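Long-range contact in hypothetical protein (PDB 4QAN), which is of unknown function but belongs to a divergent branch of the NTF2-like superfamily with a cystatin-like fold and probably binds a metal ion: residues L305-E317 with E373-A385. Sequence-based numbering, arbitrary orientation.
Sequences LDLIKVIPIETEE and ESRKTSEQSVLKA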
# COMPACT_ATOMS: atom_id res chain seq x y z
N LEU A 305 -22.84 0.50 5.21
CA LEU A 305 -22.47 -0.89 5.30
C LEU A 305 -22.77 -1.33 6.72
O LEU A 305 -22.10 -0.89 7.66
CB LEU A 305 -21.01 -1.11 4.98
CG LEU A 305 -20.56 -2.55 5.15
CD1 LEU A 305 -21.15 -3.38 4.03
CD2 LEU A 305 -19.06 -2.64 5.16
N ASP A 306 -23.79 -2.18 6.86
CA ASP A 306 -24.23 -2.68 8.15
C ASP A 306 -24.04 -4.17 8.27
O ASP A 306 -24.32 -4.94 7.35
CB ASP A 306 -25.71 -2.40 8.36
CG ASP A 306 -25.98 -0.99 8.84
OD1 ASP A 306 -25.38 -0.61 9.87
OD2 ASP A 306 -26.78 -0.28 8.20
N LEU A 307 -23.58 -4.56 9.44
CA LEU A 307 -23.49 -5.94 9.81
C LEU A 307 -24.86 -6.37 10.39
O LEU A 307 -25.37 -5.76 11.32
CB LEU A 307 -22.37 -6.05 10.84
CG LEU A 307 -21.52 -7.30 10.97
CD1 LEU A 307 -20.92 -7.77 9.66
CD2 LEU A 307 -20.44 -6.98 11.98
N ILE A 308 -25.50 -7.38 9.81
CA ILE A 308 -26.73 -7.93 10.38
C ILE A 308 -26.39 -8.93 11.49
O ILE A 308 -27.04 -8.96 12.54
CB ILE A 308 -27.58 -8.61 9.30
CG1 ILE A 308 -28.07 -7.58 8.28
CG2 ILE A 308 -28.78 -9.32 9.92
CD1 ILE A 308 -28.54 -8.19 6.98
N LYS A 309 -25.36 -9.74 11.26
CA LYS A 309 -24.99 -10.80 12.18
C LYS A 309 -23.56 -11.28 11.92
O LYS A 309 -23.11 -11.33 10.77
CB LYS A 309 -25.96 -11.97 12.01
CG LYS A 309 -26.11 -12.82 13.26
CD LYS A 309 -27.43 -13.57 13.22
CE LYS A 309 -27.58 -14.53 14.38
NZ LYS A 309 -28.85 -15.28 14.22
N VAL A 310 -22.84 -11.59 12.99
CA VAL A 310 -21.55 -12.27 12.92
C VAL A 310 -21.74 -13.71 13.43
O VAL A 310 -22.05 -13.91 14.60
CB VAL A 310 -20.51 -11.56 13.78
CG1 VAL A 310 -19.16 -12.28 13.70
CG2 VAL A 310 -20.42 -10.11 13.34
N ILE A 311 -21.58 -14.69 12.55
CA ILE A 311 -22.05 -16.05 12.85
C ILE A 311 -20.90 -17.04 12.87
O ILE A 311 -20.16 -17.13 11.89
CB ILE A 311 -23.06 -16.53 11.79
CG1 ILE A 311 -24.16 -15.49 11.60
CG2 ILE A 311 -23.65 -17.86 12.22
CD1 ILE A 311 -25.02 -15.75 10.39
N PRO A 312 -20.77 -17.82 13.95
CA PRO A 312 -19.65 -18.75 14.01
C PRO A 312 -19.78 -19.85 12.98
O PRO A 312 -20.89 -20.40 12.76
CB PRO A 312 -19.76 -19.34 15.43
CG PRO A 312 -21.22 -19.26 15.74
CD PRO A 312 -21.67 -17.97 15.11
N ILE A 313 -18.66 -20.19 12.36
CA ILE A 313 -18.61 -21.34 11.47
C ILE A 313 -18.08 -22.54 12.24
O ILE A 313 -17.04 -22.46 12.89
CB ILE A 313 -17.71 -21.03 10.26
CG1 ILE A 313 -18.27 -19.83 9.48
CG2 ILE A 313 -17.56 -22.24 9.35
CD1 ILE A 313 -17.31 -19.28 8.44
N GLU A 314 -18.79 -23.65 12.18
CA GLU A 314 -18.33 -24.86 12.81
C GLU A 314 -17.45 -25.64 11.82
O GLU A 314 -17.93 -26.08 10.79
CB GLU A 314 -19.51 -25.70 13.26
CG GLU A 314 -19.11 -27.03 13.89
CD GLU A 314 -20.28 -27.72 14.54
OE1 GLU A 314 -20.97 -27.09 15.37
OE2 GLU A 314 -20.51 -28.90 14.22
N THR A 315 -16.16 -25.78 12.15
CA THR A 315 -15.24 -26.57 11.32
C THR A 315 -14.15 -27.26 12.14
O THR A 315 -13.64 -26.70 13.11
CB THR A 315 -14.54 -25.73 10.24
OG1 THR A 315 -13.52 -26.53 9.62
CG2 THR A 315 -13.90 -24.48 10.85
N GLU A 316 -13.83 -28.49 11.73
CA GLU A 316 -12.58 -29.18 12.08
C GLU A 316 -11.37 -28.27 12.31
O GLU A 316 -10.59 -28.51 13.23
CB GLU A 316 -12.21 -30.12 10.93
CG GLU A 316 -12.66 -31.55 11.11
CD GLU A 316 -11.93 -32.22 12.25
OE1 GLU A 316 -12.38 -32.06 13.41
OE2 GLU A 316 -10.92 -32.90 11.99
N GLU A 317 -11.23 -27.25 11.45
CA GLU A 317 -10.00 -26.45 11.45
C GLU A 317 -9.95 -25.34 12.51
O GLU A 317 -8.91 -24.70 12.70
CB GLU A 317 -9.72 -25.89 10.06
CG GLU A 317 -9.52 -26.96 8.99
CD GLU A 317 -8.36 -27.88 9.30
OE1 GLU A 317 -7.23 -27.37 9.51
OE2 GLU A 317 -8.57 -29.11 9.32
N GLU A 373 -32.12 -15.89 0.87
CA GLU A 373 -30.88 -16.42 1.41
C GLU A 373 -30.41 -15.65 2.66
O GLU A 373 -29.91 -16.25 3.62
CB GLU A 373 -29.78 -16.39 0.34
CG GLU A 373 -29.97 -17.40 -0.78
CD GLU A 373 -29.09 -17.15 -1.99
OE1 GLU A 373 -28.11 -16.37 -1.90
OE2 GLU A 373 -29.39 -17.73 -3.06
N SER A 374 -30.55 -14.33 2.65
CA SER A 374 -30.09 -13.48 3.76
C SER A 374 -30.91 -13.73 5.02
O SER A 374 -30.37 -13.73 6.12
CB SER A 374 -30.20 -12.01 3.37
OG SER A 374 -29.67 -11.17 4.37
N ARG A 375 -32.21 -13.93 4.85
CA ARG A 375 -33.10 -14.18 5.99
C ARG A 375 -32.87 -15.57 6.59
O ARG A 375 -32.93 -15.73 7.81
CB ARG A 375 -34.57 -14.03 5.59
CG ARG A 375 -35.53 -14.06 6.79
CD ARG A 375 -36.99 -13.97 6.38
NE ARG A 375 -37.30 -14.76 5.18
CZ ARG A 375 -37.35 -16.09 5.12
NH1 ARG A 375 -37.08 -16.84 6.19
NH2 ARG A 375 -37.64 -16.68 3.97
N LYS A 376 -32.65 -16.56 5.73
CA LYS A 376 -32.33 -17.92 6.20
C LYS A 376 -31.02 -17.95 6.98
O LYS A 376 -30.91 -18.66 7.99
CB LYS A 376 -32.27 -18.90 5.02
CG LYS A 376 -33.62 -19.21 4.40
CD LYS A 376 -34.53 -19.95 5.38
CE LYS A 376 -35.96 -20.00 4.90
NZ LYS A 376 -36.86 -20.43 6.00
N THR A 377 -30.03 -17.20 6.50
CA THR A 377 -28.73 -17.13 7.13
C THR A 377 -28.82 -16.43 8.49
O THR A 377 -28.24 -16.88 9.47
CB THR A 377 -27.72 -16.40 6.22
OG1 THR A 377 -27.67 -17.04 4.93
CG2 THR A 377 -26.33 -16.38 6.83
N SER A 378 -29.58 -15.33 8.54
CA SER A 378 -29.79 -14.58 9.79
C SER A 378 -30.43 -15.41 10.90
O SER A 378 -30.24 -15.12 12.07
CB SER A 378 -30.65 -13.33 9.53
OG SER A 378 -31.98 -13.71 9.19
N GLU A 379 -31.20 -16.42 10.52
CA GLU A 379 -31.82 -17.34 11.48
C GLU A 379 -30.85 -18.38 12.06
O GLU A 379 -31.16 -19.01 13.07
CB GLU A 379 -33.01 -18.06 10.84
CG GLU A 379 -34.23 -17.18 10.66
CD GLU A 379 -35.26 -17.79 9.72
OE1 GLU A 379 -34.97 -18.82 9.06
OE2 GLU A 379 -36.37 -17.23 9.63
N GLN A 380 -29.71 -18.59 11.41
CA GLN A 380 -28.71 -19.54 11.91
C GLN A 380 -27.95 -18.98 13.11
O GLN A 380 -27.60 -17.80 13.14
CB GLN A 380 -27.68 -19.86 10.82
CG GLN A 380 -28.27 -20.40 9.53
CD GLN A 380 -29.14 -21.61 9.78
OE1 GLN A 380 -28.64 -22.67 10.14
NE2 GLN A 380 -30.45 -21.45 9.61
N SER A 381 -27.69 -19.84 14.08
CA SER A 381 -26.77 -19.51 15.16
C SER A 381 -25.38 -20.07 14.85
O SER A 381 -24.38 -19.65 15.44
CB SER A 381 -27.28 -20.08 16.47
OG SER A 381 -27.38 -21.48 16.38
N VAL A 382 -25.31 -21.02 13.91
CA VAL A 382 -24.03 -21.58 13.49
C VAL A 382 -24.09 -22.10 12.05
O VAL A 382 -25.07 -22.69 11.65
CB VAL A 382 -23.56 -22.71 14.44
CG1 VAL A 382 -24.58 -23.83 14.55
CG2 VAL A 382 -22.21 -23.25 14.00
N LEU A 383 -23.03 -21.87 11.28
CA LEU A 383 -22.96 -22.39 9.92
C LEU A 383 -22.00 -23.56 9.89
O LEU A 383 -20.85 -23.42 10.27
CB LEU A 383 -22.47 -21.29 8.97
CG LEU A 383 -23.28 -19.99 8.93
CD1 LEU A 383 -22.60 -18.94 8.07
CD2 LEU A 383 -24.69 -20.25 8.42
N LYS A 384 -22.48 -24.72 9.45
CA LYS A 384 -21.67 -25.95 9.42
C LYS A 384 -20.92 -26.06 8.10
O LYS A 384 -21.52 -25.98 7.03
CB LYS A 384 -22.57 -27.18 9.58
CG LYS A 384 -23.66 -27.10 10.63
CD LYS A 384 -23.19 -27.45 12.03
CE LYS A 384 -24.38 -27.44 13.00
NZ LYS A 384 -24.02 -27.81 14.39
N ALA A 385 -19.60 -26.28 8.17
CA ALA A 385 -18.74 -26.31 6.98
C ALA A 385 -19.35 -27.10 5.82
O ALA A 385 -19.55 -28.31 5.92
CB ALA A 385 -17.39 -26.88 7.35
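The C-terminal segment adds a short parallel strand, 383-384, to the edge of a mixed, cystatin-like sheet, alongside 305-314, with I313 bridging L383 and E314 bridging K384. The ladder alternates as parallel pairing requires: L383 N gives its hydrogen to P312 O (3.0 Å), E314 N to L383 O (2.8 Å), and A385 N to E314 O. Strand 322-331 pairs antiparallel with the other edge of 305-314, which thus lies between the two.

Upstream, where I308 and K309 form a classic beta bulge opposite L328, helix 371-378 packs against the strand. K309 CG lies anti to the backbone N (chi1 -153°) and the chain beyond is extended, bringing NZ to the backbone of 378-380. There it bonds S378 O at 2.6 Å and, from above the carbonyl plane, Q380 O at 3.0 Å. With the lysine chain cut back to an alanine, S378 O and Q380 O would lose the ammonium group they share, and the backbone there is likely to be freer to shift. Beside it, the two branches of I311 part: CD1, at the end of the longer one, reaches T377 CG2 (3.8 Å), while CG2 meets L383 CG (3.9 Å) over the face shared with I313.

On the opposite face E314 and K384 run side by side, pointing the same way. V382 CG2 packs on E314 CB (3.7 Å), and K384 NZ closes a salt bridge to E314 OE1 at 3.3 Å, approaching from above the carboxylate plane.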